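Local coordinates for enterobactin synthetase component F-related protein (Vibrio cholerae serotype O1, PDB 4OXI) that probably activates glycine with ATP as glycyl-adenylate, serving as the adenylation enzyme of a lipopolysaccharide-modification pathway that gives resistance to antimicrobial peptides, at residues Ala233-Tyr236 / Ser237-His240. Residues are numbered along the deposited sequence; the frame is centred on the assembly and turned at random.
Sequences AVSY and SNLH
S235 and N238 exchange side-chain-to-backbone hydrogen bonds across the first turn of helix 236-249, where strand 230-235 runs directly into it. The hydroxyl OG of S235 accepts the backbone N-H of N238 (OG to N 2.9 Å) in a nearly straight bond, 168° at the hydrogen. In return, OD1 of N238 takes the backbone N-H of S235 (N to OD1 2.8 Å), the donor tilted 23° out of the carbonyl plane. With S235 OG set between its own backbone N and carbonyl carbon (chi1 69°), the hydroxyl turns toward the start of the helix. The amide is held at its other end as well, because N238 ND2 donates to the carbonyl O of K422.

Packing is tight on the V234 side, where CG1 of V234, anti to its backbone N, lies 3.6 Å from N238 CB as the two side chains cross obliquely. Regular helical bonds follow, from L239 N to S235 O and, at 2.8 Å, from H240 N to Y236 O. Side chain to side chain, H240 and Y236 meet more loosely, CE1 of H240 lying 4.0 Å from Y236 CB; the two imidazole nitrogens bond instead to E213 and Y118.

The wetter side belongs to partly exposed S237. There a water bridges the two serine hydroxyls, 2.7 Å from S235 OG and 2.9 Å from S237 OG. Two reciprocal bonds, between residues three apart, make this an N-terminal capping box, here closing the strand-to-helix junction in an AMP-binding adenylation fold, with the V234 side chain about 9 Å from the bound glycyl-adenylate.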
ATOM      1  N   ALA A 233       6.441   4.449  -9.206  1.00 19.89           N
ATOM      2  CA  ALA A 233       6.418   3.279 -10.054  1.00 22.98           C
ATOM      3  C   ALA A 233       7.434   2.268  -9.523  1.00 24.87           C
ATOM      4  O   ALA A 233       8.621   2.565  -9.444  1.00 26.60           O
ATOM      5  CB  ALA A 233       6.734   3.666 -11.490  1.00 25.15           C
ATOM      6  N   VAL A 234       6.952   1.080  -9.164  1.00 22.09           N
ATOM      7  CA  VAL A 234       7.761   0.038  -8.558  1.00 20.11           C
ATOM      8  C   VAL A 234       8.061  -1.033  -9.613  1.00 23.29           C
ATOM      9  O   VAL A 234       7.150  -1.551 -10.264  1.00 23.71           O
ATOM     10  CB  VAL A 234       7.011  -0.591  -7.365  1.00 23.12           C
ATOM     11  CG1 VAL A 234       7.760  -1.809  -6.820  1.00 20.48           C
ATOM     12  CG2 VAL A 234       6.798   0.445  -6.268  1.00 19.45           C
ATOM     13  N   SER A 235       9.336  -1.355  -9.797  1.00 22.36           N
ATOM     14  CA  SER A 235       9.736  -2.263 -10.882  1.00 24.99           C
ATOM     15  C   SER A 235       9.556  -3.710 -10.482  1.00 20.67           C
ATOM     16  O   SER A 235       9.359  -4.014  -9.307  1.00 22.87           O
ATOM     17  CB  SER A 235      11.207  -2.063 -11.219  1.00 23.21           C
ATOM     18  OG  SER A 235      11.982  -2.540 -10.140  1.00 24.76           O
ATOM     19  N   TYR A 236       9.633  -4.616 -11.452  1.00 25.48           N
ATOM     20  CA  TYR A 236       9.629  -6.038 -11.121  1.00 24.85           C
ATOM     21  C   TYR A 236      10.793  -6.415 -10.216  1.00 23.72           C
ATOM     22  O   TYR A 236      10.606  -7.187  -9.274  1.00 23.84           O
ATOM     23  CB  TYR A 236       9.568  -6.919 -12.380  1.00 23.25           C
ATOM     24  CG  TYR A 236       8.161  -7.003 -12.927  1.00 23.35           C
ATOM     25  CD1 TYR A 236       7.271  -7.962 -12.455  1.00 21.48           C
ATOM     26  CD2 TYR A 236       7.709  -6.099 -13.881  1.00 19.96           C
ATOM     27  CE1 TYR A 236       5.977  -8.043 -12.934  1.00 19.86           C
ATOM     28  CE2 TYR A 236       6.417  -6.166 -14.371  1.00 22.96           C
ATOM     29  CZ  TYR A 236       5.554  -7.148 -13.887  1.00 23.96           C
ATOM     30  OH  TYR A 236       4.262  -7.227 -14.359  1.00 23.53           O
ATOM     31  N   SER A 237      11.984  -5.872 -10.464  1.00 22.42           N
ATOM     32  CA  SER A 237      13.111  -6.242  -9.593  1.00 27.08           C
ATOM     33  C   SER A 237      12.945  -5.671  -8.179  1.00 22.29           C
ATOM     34  O   SER A 237      13.305  -6.337  -7.217  1.00 24.73           O
ATOM     35  CB  SER A 237      14.476  -5.871 -10.187  1.00 27.73           C
ATOM     36  OG  SER A 237      14.594  -4.475 -10.356  1.00 38.71           O
ATOM     37  N   ASN A 238      12.384  -4.466  -8.046  1.00 23.64           N
ATOM     38  CA  ASN A 238      12.018  -3.960  -6.714  1.00 24.65           C
ATOM     39  C   ASN A 238      11.127  -4.967  -5.994  1.00 23.72           C
ATOM     40  O   ASN A 238      11.398  -5.370  -4.859  1.00 23.93           O
ATOM     41  CB  ASN A 238      11.214  -2.658  -6.798  1.00 23.89           C
ATOM     42  CG  ASN A 238      12.002  -1.490  -7.340  1.00 26.01           C
ATOM     43  OD1 ASN A 238      11.465  -0.686  -8.105  1.00 27.78           O
ATOM     44  ND2 ASN A 238      13.268  -1.377  -6.948  1.00 26.84           N
ATOM     45  N   LEU A 239      10.051  -5.367  -6.668  1.00 22.28           N
ATOM     46  CA  LEU A 239       9.042  -6.237  -6.059  1.00 21.44           C
ATOM     47  C   LEU A 239       9.588  -7.626  -5.769  1.00 25.54           C
ATOM     48  O   LEU A 239       9.259  -8.230  -4.735  1.00 25.21           O
ATOM     49  CB  LEU A 239       7.826  -6.354  -6.988  1.00 20.74           C
ATOM     50  CG  LEU A 239       6.782  -7.435  -6.690  1.00 27.49           C
ATOM     51  CD1 LEU A 239       6.183  -7.235  -5.300  1.00 23.10           C
ATOM     52  CD2 LEU A 239       5.682  -7.440  -7.763  1.00 18.63           C
ATOM     53  N   HIS A 240      10.398  -8.146  -6.695  1.00 24.64           N
ATOM     54  CA  HIS A 240      10.962  -9.499  -6.556  1.00 25.91           C
ATOM     55  C   HIS A 240      11.931  -9.543  -5.395  1.00 25.15           C
ATOM     56  O   HIS A 240      11.967 -10.515  -4.648  1.00 29.52           O
ATOM     57  CB  HIS A 240      11.660  -9.940  -7.846  1.00 22.43           C
ATOM     58  CG  HIS A 240      10.713 -10.377  -8.919  1.00 26.33           C
ATOM     59  ND1 HIS A 240      10.974 -10.210 -10.261  1.00 28.28           N
ATOM     60  CD2 HIS A 240       9.500 -10.973  -8.845  1.00 28.37           C
ATOM     61  CE1 HIS A 240       9.968 -10.688 -10.968  1.00 23.14           C
ATOM     62  NE2 HIS A 240       9.063 -11.165 -10.135  1.00 26.79           N
TER
HETATM   63  O   HOH W   1      14.471  -1.544 -10.540  1.00 39.47           O